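Local coordinates for putative antibiotic biosynthesis monooxygenase (Bordetella bronchiseptica, PDB 3GZ7), which is of unproven function but probably acts as a monooxygenase of the antibiotic biosynthesis family, with the dimeric alpha-beta barrel fold, at residues Asp36-Arg50 with Asp90-Phe102. Residues are numbered along the deposited sequence; the frame is centred on the assembly and turned at random.
Sequences DFEAGVAQARPLFMR and DFQEWRKLVGECF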
ATOM      1  N   ASP A  36       5.483 -10.050 -18.486  1.00 28.57           N
ATOM      2  CA  ASP A  36       6.700 -10.751 -18.118  1.00 27.71           C
ATOM      3  C   ASP A  36       6.892 -10.623 -16.617  1.00 25.52           C
ATOM      4  O   ASP A  36       7.365 -11.558 -15.958  1.00 21.92           O
ATOM      5  CB  ASP A  36       7.932 -10.136 -18.824  1.00 29.00           C
ATOM      6  CG  ASP A  36       8.087 -10.572 -20.286  1.00 38.88           C
ATOM      7  OD1 ASP A  36       7.494 -11.598 -20.680  1.00 38.09           O
ATOM      8  OD2 ASP A  36       8.824  -9.883 -21.041  1.00 41.82           O
ATOM      9  N   PHE A  37       6.537  -9.453 -16.086  1.00 23.98           N
ATOM     10  CA  PHE A  37       6.801  -9.161 -14.679  1.00 23.64           C
ATOM     11  C   PHE A  37       5.850  -9.968 -13.840  1.00 20.99           C
ATOM     12  O   PHE A  37       6.258 -10.724 -12.964  1.00 21.19           O
ATOM     13  CB  PHE A  37       6.670  -7.652 -14.358  1.00 22.81           C
ATOM     14  CG  PHE A  37       6.808  -7.343 -12.877  1.00 21.08           C
ATOM     15  CD1 PHE A  37       7.989  -7.613 -12.209  1.00 17.12           C
ATOM     16  CD2 PHE A  37       5.740  -6.822 -12.159  1.00 19.93           C
ATOM     17  CE1 PHE A  37       8.113  -7.353 -10.841  1.00 17.11           C
ATOM     18  CE2 PHE A  37       5.849  -6.566 -10.797  1.00 14.23           C
ATOM     19  CZ  PHE A  37       7.038  -6.826 -10.145  1.00 18.62           C
ATOM     20  N   GLU A  38       4.562  -9.810 -14.131  1.00 22.19           N
ATOM     21  CA  GLU A  38       3.531 -10.605 -13.471  1.00 19.54           C
ATOM     22  C   GLU A  38       3.876 -12.078 -13.485  1.00 17.69           C
ATOM     23  O   GLU A  38       3.853 -12.675 -12.431  1.00 19.93           O
ATOM     24  CB  GLU A  38       2.170 -10.376 -14.086  1.00 17.89           C
ATOM     25  CG  GLU A  38       1.603  -9.023 -13.745  1.00 19.63           C
ATOM     26  CD  GLU A  38       0.316  -8.704 -14.448  1.00 21.41           C
ATOM     27  OE1 GLU A  38      -0.308  -9.620 -15.042  1.00 29.19           O
ATOM     28  OE2 GLU A  38      -0.092  -7.524 -14.344  1.00 24.42           O
ATOM     29  N   ALA A  39       4.208 -12.640 -14.656  1.00 17.65           N
ATOM     30  CA  ALA A  39       4.665 -14.064 -14.766  1.00 20.52           C
ATOM     31  C   ALA A  39       5.824 -14.374 -13.824  1.00 20.16           C
ATOM     32  O   ALA A  39       5.811 -15.376 -13.076  1.00 22.80           O
ATOM     33  CB  ALA A  39       5.047 -14.429 -16.255  1.00 16.76           C
ATOM     34  N   GLY A  40       6.812 -13.483 -13.820  1.00 20.58           N
ATOM     35  CA  GLY A  40       7.962 -13.597 -12.908  1.00 18.36           C
ATOM     36  C   GLY A  40       7.647 -13.545 -11.440  1.00 18.91           C
ATOM     37  O   GLY A  40       8.167 -14.325 -10.696  1.00 17.49           O
ATOM     38  N   VAL A  41       6.814 -12.591 -11.007  1.00 19.27           N
ATOM     39  CA  VAL A  41       6.347 -12.586  -9.620  1.00 15.30           C
ATOM     40  C   VAL A  41       5.567 -13.874  -9.266  1.00 18.42           C
ATOM     41  O   VAL A  41       5.752 -14.433  -8.173  1.00 17.96           O
ATOM     42  CB  VAL A  41       5.506 -11.336  -9.281  1.00 15.08           C
ATOM     43  CG1 VAL A  41       5.059 -11.388  -7.810  1.00 16.12           C
ATOM     44  CG2 VAL A  41       6.307 -10.021  -9.550  1.00  8.13           C
ATOM     45  N   ALA A  42       4.710 -14.357 -10.173  1.00 17.56           N
ATOM     46  CA  ALA A  42       3.866 -15.537  -9.900  1.00 18.30           C
ATOM     47  C   ALA A  42       4.740 -16.759  -9.612  1.00 19.99           C
ATOM     48  O   ALA A  42       4.531 -17.501  -8.666  1.00 19.73           O
ATOM     49  CB  ALA A  42       2.898 -15.801 -11.071  1.00 14.60           C
ATOM     50  N   GLN A  43       5.790 -16.880 -10.399  1.00 23.10           N
ATOM     51  CA  GLN A  43       6.778 -17.934 -10.277  1.00 22.52           C
ATOM     52  C   GLN A  43       7.715 -17.803  -9.089  1.00 20.67           C
ATOM     53  O   GLN A  43       8.230 -18.784  -8.585  1.00 20.74           O
ATOM     54  CB  GLN A  43       7.603 -17.941 -11.560  1.00 22.05           C
ATOM     55  CG  GLN A  43       8.428 -19.145 -11.650  1.00 31.99           C
ATOM     56  CD  GLN A  43       9.340 -19.144 -12.810  1.00 37.69           C
ATOM     57  OE1 GLN A  43       9.138 -18.415 -13.815  1.00 39.95           O
ATOM     58  NE2 GLN A  43      10.401 -19.948 -12.681  1.00 36.60           N
ATOM     59  N   ALA A  44       7.946 -16.577  -8.670  1.00 22.51           N
ATOM     60  CA  ALA A  44       8.900 -16.256  -7.622  1.00 21.85           C
ATOM     61  C   ALA A  44       8.243 -16.276  -6.245  1.00 25.71           C
ATOM     62  O   ALA A  44       8.923 -16.375  -5.239  1.00 26.07           O
ATOM     63  CB  ALA A  44       9.524 -14.894  -7.915  1.00 20.62           C
ATOM     64  N   ARG A  45       6.912 -16.188  -6.213  1.00 28.20           N
ATOM     65  CA  ARG A  45       6.130 -16.131  -4.976  1.00 27.57           C
ATOM     66  C   ARG A  45       6.506 -17.127  -3.877  1.00 26.44           C
ATOM     67  O   ARG A  45       6.613 -16.696  -2.726  1.00 25.84           O
ATOM     68  CB  ARG A  45       4.617 -16.209  -5.265  1.00 29.67           C
ATOM     69  CG  ARG A  45       3.975 -14.835  -5.256  1.00 36.76           C
ATOM     70  CD  ARG A  45       2.471 -14.829  -5.314  1.00 32.71           C
ATOM     71  NE  ARG A  45       1.809 -14.996  -4.028  1.00 33.78           N
ATOM     72  CZ  ARG A  45       1.241 -16.127  -3.581  1.00 41.38           C
ATOM     73  NH1 ARG A  45       1.268 -17.260  -4.280  1.00 38.48           N
ATOM     74  NH2 ARG A  45       0.635 -16.122  -2.404  1.00 32.13           N
ATOM     75  N   PRO A  46       6.692 -18.433  -4.211  1.00 24.50           N
ATOM     76  CA  PRO A  46       7.216 -19.479  -3.299  1.00 23.55           C
ATOM     77  C   PRO A  46       8.595 -19.226  -2.646  1.00 24.63           C
ATOM     78  O   PRO A  46       8.842 -19.707  -1.535  1.00 28.63           O
ATOM     79  CB  PRO A  46       7.286 -20.719  -4.193  1.00 23.51           C
ATOM     80  CG  PRO A  46       6.284 -20.473  -5.238  1.00 27.26           C
ATOM     81  CD  PRO A  46       6.364 -19.006  -5.528  1.00 24.00           C
ATOM     82  N   LEU A  47       9.480 -18.503  -3.329  1.00 24.58           N
ATOM     83  CA  LEU A  47      10.712 -17.971  -2.723  1.00 23.29           C
ATOM     84  C   LEU A  47      10.445 -17.158  -1.497  1.00 25.51           C
ATOM     85  O   LEU A  47      11.155 -17.284  -0.486  1.00 30.17           O
ATOM     86  CB  LEU A  47      11.507 -17.080  -3.718  1.00 23.80           C
ATOM     87  CG  LEU A  47      12.094 -17.783  -4.946  1.00 23.71           C
ATOM     88  CD1 LEU A  47      12.810 -16.828  -5.962  1.00 21.39           C
ATOM     89  CD2 LEU A  47      12.995 -18.913  -4.478  1.00 27.11           C
ATOM     90  N   PHE A  48       9.473 -16.258  -1.596  1.00 25.39           N
ATOM     91  CA  PHE A  48       9.079 -15.439  -0.455  1.00 25.59           C
ATOM     92  C   PHE A  48       8.359 -16.252   0.650  1.00 26.55           C
ATOM     93  O   PHE A  48       8.682 -16.107   1.816  1.00 26.96           O
ATOM     94  CB  PHE A  48       8.157 -14.287  -0.892  1.00 25.63           C
ATOM     95  CG  PHE A  48       8.876 -13.102  -1.509  1.00 23.94           C
ATOM     96  CD1 PHE A  48       9.393 -12.093  -0.710  1.00 28.76           C
ATOM     97  CD2 PHE A  48       8.979 -12.972  -2.877  1.00 22.40           C
ATOM     98  CE1 PHE A  48      10.024 -10.998  -1.260  1.00 25.07           C
ATOM     99  CE2 PHE A  48       9.617 -11.886  -3.411  1.00 19.92           C
ATOM    100  CZ  PHE A  48      10.136 -10.901  -2.600  1.00 19.50           C
HETATM  101  N   MSE A  49       7.380 -17.083   0.268  0.70 27.87           N
HETATM  102  CA  MSE A  49       6.562 -17.865   1.235  0.70 28.12           C
HETATM  103  C   MSE A  49       7.415 -18.734   2.111  0.70 25.06           C
HETATM  104  O   MSE A  49       7.164 -18.868   3.309  0.70 29.14           O
HETATM  105  CB  MSE A  49       5.527 -18.779   0.526  0.70 30.72           C
HETATM  106  CG  MSE A  49       4.430 -18.069  -0.307  0.70 35.43           C
HETATM  107 SE   MSE A  49       3.346 -16.766   0.673  0.53 37.62          SE
HETATM  108  CE  MSE A  49       2.196 -17.935   1.788  0.70 22.03           C
ATOM    109  N   ARG A  50       8.423 -19.340   1.519  1.00 24.92           N
ATOM    110  CA  ARG A  50       9.411 -20.108   2.289  1.00 24.76           C
ATOM    111  C   ARG A  50      10.518 -19.254   2.989  1.00 24.73           C
ATOM    112  O   ARG A  50      11.340 -19.818   3.708  1.00 24.01           O
ATOM    113  CB  ARG A  50      10.045 -21.205   1.426  1.00 21.24           C
ATOM    114  CG  ARG A  50      11.205 -20.774   0.615  1.00 26.46           C
ATOM    115  CD  ARG A  50      11.430 -21.777  -0.488  1.00 27.09           C
ATOM    116  NE  ARG A  50      12.622 -21.481  -1.277  1.00 29.67           N
ATOM    117  CZ  ARG A  50      12.838 -21.964  -2.499  1.00 29.04           C
ATOM    118  NH1 ARG A  50      11.952 -22.764  -3.069  1.00 33.88           N
ATOM    119  NH2 ARG A  50      13.939 -21.662  -3.145  1.00 34.45           N
ATOM    120  N   ASP A  90      17.794 -16.931  -2.077  1.00 20.16           N
ATOM    121  CA  ASP A  90      16.472 -16.710  -2.733  1.00 19.64           C
ATOM    122  C   ASP A  90      16.270 -15.290  -3.192  1.00 19.23           C
ATOM    123  O   ASP A  90      15.588 -15.063  -4.192  1.00 20.83           O
ATOM    124  CB  ASP A  90      15.308 -17.163  -1.885  1.00 19.50           C
ATOM    125  CG  ASP A  90      15.183 -18.699  -1.841  1.00 26.49           C
ATOM    126  OD1 ASP A  90      15.747 -19.359  -2.741  1.00 25.99           O
ATOM    127  OD2 ASP A  90      14.525 -19.238  -0.914  1.00 23.53           O
ATOM    128  N   PHE A  91      16.898 -14.341  -2.516  1.00 20.34           N
ATOM    129  CA  PHE A  91      16.916 -12.947  -3.019  1.00 21.07           C
ATOM    130  C   PHE A  91      17.636 -12.836  -4.361  1.00 19.15           C
ATOM    131  O   PHE A  91      17.190 -12.147  -5.266  1.00 18.04           O
ATOM    132  CB  PHE A  91      17.508 -11.961  -1.981  1.00 21.62           C
ATOM    133  CG  PHE A  91      17.594 -10.533  -2.490  1.00 22.32           C
ATOM    134  CD1 PHE A  91      16.501  -9.932  -3.099  1.00 27.10           C
ATOM    135  CD2 PHE A  91      18.761  -9.810  -2.375  1.00 25.67           C
ATOM    136  CE1 PHE A  91      16.584  -8.647  -3.605  1.00 26.56           C
ATOM    137  CE2 PHE A  91      18.830  -8.501  -2.848  1.00 19.84           C
ATOM    138  CZ  PHE A  91      17.735  -7.929  -3.457  1.00 26.10           C
ATOM    139  N   GLN A  92      18.743 -13.551  -4.481  1.00 21.53           N
ATOM    140  CA  GLN A  92      19.504 -13.606  -5.716  1.00 22.31           C
ATOM    141  C   GLN A  92      18.676 -14.248  -6.843  1.00 22.47           C
ATOM    142  O   GLN A  92      18.781 -13.851  -8.006  1.00 22.17           O
ATOM    143  CB  GLN A  92      20.858 -14.363  -5.512  1.00 21.31           C
ATOM    144  CG  GLN A  92      21.655 -13.963  -4.209  1.00 19.70           C
ATOM    145  CD  GLN A  92      21.985 -12.487  -4.157  1.00 27.49           C
ATOM    146  OE1 GLN A  92      22.361 -11.913  -5.169  1.00 29.78           O
ATOM    147  NE2 GLN A  92      21.893 -11.874  -2.981  1.00 20.91           N
ATOM    148  N   GLU A  93      17.836 -15.218  -6.493  1.00 23.11           N
ATOM    149  CA  GLU A  93      16.940 -15.879  -7.454  1.00 22.33           C
ATOM    150  C   GLU A  93      15.710 -14.993  -7.843  1.00 21.59           C
ATOM    151  O   GLU A  93      15.291 -14.949  -9.003  1.00 20.11           O
ATOM    152  CB  GLU A  93      16.489 -17.207  -6.864  1.00 23.96           C
ATOM    153  CG  GLU A  93      15.584 -18.026  -7.719  1.00 32.14           C
ATOM    154  CD  GLU A  93      16.253 -18.502  -8.983  1.00 44.23           C
ATOM    155  OE1 GLU A  93      17.482 -18.326  -9.135  1.00 45.47           O
ATOM    156  OE2 GLU A  93      15.528 -19.052  -9.833  1.00 52.09           O
ATOM    157  N   TRP A  94      15.152 -14.287  -6.869  1.00 19.78           N
ATOM    158  CA  TRP A  94      14.149 -13.277  -7.136  1.00 19.86           C
ATOM    159  C   TRP A  94      14.687 -12.280  -8.174  1.00 17.84           C
ATOM    160  O   TRP A  94      14.015 -11.981  -9.130  1.00 18.58           O
ATOM    161  CB  TRP A  94      13.724 -12.574  -5.820  1.00 20.27           C
ATOM    162  CG  TRP A  94      13.007 -11.249  -6.009  1.00 22.05           C
ATOM    163  CD1 TRP A  94      13.551 -10.009  -5.880  1.00 19.64           C
ATOM    164  CD2 TRP A  94      11.616 -11.035  -6.352  1.00 28.86           C
ATOM    165  NE1 TRP A  94      12.621  -9.045  -6.122  1.00 25.98           N
ATOM    166  CE2 TRP A  94      11.419  -9.637  -6.425  1.00 22.83           C
ATOM    167  CE3 TRP A  94      10.539 -11.878  -6.607  1.00 22.85           C
ATOM    168  CZ2 TRP A  94      10.174  -9.056  -6.733  1.00 22.05           C
ATOM    169  CZ3 TRP A  94       9.307 -11.303  -6.929  1.00 23.13           C
ATOM    170  CH2 TRP A  94       9.139  -9.892  -6.976  1.00 20.68           C
ATOM    171  N   ARG A  95      15.893 -11.769  -7.984  1.00 20.90           N
ATOM    172  CA  ARG A  95      16.449 -10.772  -8.896  1.00 24.52           C
ATOM    173  C   ARG A  95      16.751 -11.337 -10.269  1.00 27.03           C
ATOM    174  O   ARG A  95      16.545 -10.652 -11.250  1.00 27.85           O
ATOM    175  CB  ARG A  95      17.677 -10.093  -8.279  1.00 25.33           C
ATOM    176  CG  ARG A  95      17.292  -8.997  -7.271  1.00 27.57           C
ATOM    177  CD  ARG A  95      16.438  -7.976  -8.038  1.00 39.25           C
ATOM    178  NE  ARG A  95      16.406  -6.625  -7.502  1.00 37.36           N
ATOM    179  CZ  ARG A  95      17.353  -5.704  -7.652  1.00 45.43           C
ATOM    180  NH1 ARG A  95      18.486  -5.963  -8.313  1.00 35.83           N
ATOM    181  NH2 ARG A  95      17.149  -4.494  -7.105  1.00 45.52           N
ATOM    182  N   LYS A  96      17.180 -12.590 -10.338  1.00 26.10           N
ATOM    183  CA  LYS A  96      17.265 -13.304 -11.619  1.00 31.76           C
ATOM    184  C   LYS A  96      15.927 -13.493 -12.341  1.00 29.09           C
ATOM    185  O   LYS A  96      15.868 -13.418 -13.558  1.00 25.87           O
ATOM    186  CB  LYS A  96      17.961 -14.664 -11.426  1.00 33.09           C
ATOM    187  CG  LYS A  96      19.471 -14.500 -11.153  1.00 40.87           C
ATOM    188  CD  LYS A  96      20.127 -15.746 -10.521  1.00 39.71           C
ATOM    189  CE  LYS A  96      21.554 -15.432 -10.066  1.00 44.93           C
ATOM    190  NZ  LYS A  96      22.268 -16.698  -9.795  1.00 48.47           N
ATOM    191  N   LEU A  97      14.853 -13.728 -11.588  1.00 28.87           N
ATOM    192  CA  LEU A  97      13.518 -13.883 -12.158  1.00 27.80           C
ATOM    193  C   LEU A  97      12.854 -12.549 -12.615  1.00 27.97           C
ATOM    194  O   LEU A  97      12.174 -12.547 -13.620  1.00 23.94           O
ATOM    195  CB  LEU A  97      12.583 -14.619 -11.187  1.00 26.55           C
ATOM    196  CG  LEU A  97      12.686 -16.130 -11.112  1.00 32.66           C
ATOM    197  CD1 LEU A  97      12.231 -16.676  -9.746  1.00 34.96           C
ATOM    198  CD2 LEU A  97      11.848 -16.764 -12.216  1.00 37.24           C
ATOM    199  N   VAL A  98      13.005 -11.444 -11.882  1.00 26.83           N
ATOM    200  CA  VAL A  98      12.275 -10.214 -12.224  1.00 25.27           C
ATOM    201  C   VAL A  98      13.092  -8.939 -12.418  1.00 24.02           C
ATOM    202  O   VAL A  98      12.585  -7.953 -12.998  1.00 21.87           O
ATOM    203  CB  VAL A  98      11.203  -9.898 -11.204  1.00 23.52           C
ATOM    204  CG1 VAL A  98      10.229 -11.022 -11.150  1.00 27.13           C
ATOM    205  CG2 VAL A  98      11.828  -9.600  -9.862  1.00 17.35           C
ATOM    206  N   GLY A  99      14.331  -8.946 -11.961  1.00 22.44           N
ATOM    207  CA  GLY A  99      15.227  -7.787 -12.107  1.00 22.36           C
ATOM    208  C   GLY A  99      15.282  -7.096 -13.456  1.00 22.54           C
ATOM    209  O   GLY A  99      15.296  -5.880 -13.495  1.00 21.58           O
ATOM    210  N   GLU A 100      15.289  -7.859 -14.560  1.00 23.14           N
ATOM    211  CA  GLU A 100      15.372  -7.306 -15.930  1.00 21.59           C
ATOM    212  C   GLU A 100      14.110  -6.521 -16.336  1.00 22.64           C
ATOM    213  O   GLU A 100      14.100  -5.789 -17.332  1.00 23.32           O
ATOM    214  CB  GLU A 100      15.661  -8.439 -16.965  1.00 18.97           C
ATOM    215  N   CYS A 101      13.030  -6.733 -15.588  1.00 24.18           N
ATOM    216  CA  CYS A 101      11.773  -6.052 -15.790  1.00 22.97           C
ATOM    217  C   CYS A 101      11.764  -4.663 -15.244  1.00 20.42           C
ATOM    218  O   CYS A 101      10.984  -3.864 -15.711  1.00 15.24           O
ATOM    219  CB  CYS A 101      10.621  -6.817 -15.138  1.00 24.07           C
ATOM    220  SG  CYS A 101      10.430  -8.455 -15.857  1.00 34.84           S
ATOM    221  N   PHE A 102      12.601  -4.378 -14.244  1.00 19.62           N
ATOM    222  CA  PHE A 102      12.574  -3.087 -13.551  1.00 19.17           C
ATOM    223  C   PHE A 102      13.075  -1.948 -14.422  1.00 18.21           C
ATOM    224  O   PHE A 102      14.023  -2.108 -15.131  1.00 16.16           O
ATOM    225  CB  PHE A 102      13.430  -3.151 -12.287  1.00 21.56           C
ATOM    226  CG  PHE A 102      12.917  -4.117 -11.223  1.00 21.80           C
ATOM    227  CD1 PHE A 102      11.607  -4.533 -11.192  1.00 24.99           C
ATOM    228  CD2 PHE A 102      13.762  -4.547 -10.220  1.00 27.10           C
ATOM    229  CE1 PHE A 102      11.157  -5.401 -10.189  1.00 28.30           C
ATOM    230  CE2 PHE A 102      13.313  -5.413  -9.232  1.00 24.35           C
ATOM    231  CZ  PHE A 102      12.012  -5.823  -9.215  1.00 24.35           C
TER
HETATM  232  O   HOH W   1      13.267 -17.547   0.853  1.00 20.84           O
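Leu47 and Trp94 interlock two antiparallel helices, 34-49 and 89-98, in a buried contact on the helical layer of the dimeric alpha-beta barrel fold. The axes of 36-49 and 90-98 approach to 9.2 Å at 159°, and each of the two side chains is a knob in a hole of the other helix: Leu47 among Asp90, Glu93, Trp94 and Leu97, Trp94 among Val41, Ala44, Leu47 and Phe48. Leu47 divides its work, CD1 lying 3.5 Å from CG of Glu93 while CD2 rests against the carboxylate of Asp90.

The Trp94 indole is clasped on both faces. Phe48 CE2 comes over one of them, an edge-to-face pair with the planes at 79°, and CG2 of Val98, from the same helix as the indole, sits over the centre of the opposite face. With CG anti to the backbone N, the indole swings in between the helices, where Ala44 CB meets its rim at Trp94 CE3, 3.4 Å away. The nearest CA pair across the contact is Gly40 CA and Val98 CA, 5.5 Å apart; there Val98 CG1 packs directly on the main chain, 3.6 Å from Gly40 C.

A salt bridge closes the Leu47 end. Arg50 grips Asp90 side-on, Arg50 NE to Asp90 OD2 and Arg50 NH2 to Asp90 OD1, each 3.0 Å long, but the guanidinium and carboxylate planes are 50° apart, so the pairing is twisted.

Beneath the pair, Phe37, Val41 and Phe48 rest on strands 54-62 and 68-75, Phe48 also stacking with Phe85 of helix 78-85; helix 34-49 thus supplies much of the pair's packing on the sheet, while Phe102, beyond helix 89-98, reaches Ile27 on strand 21-28.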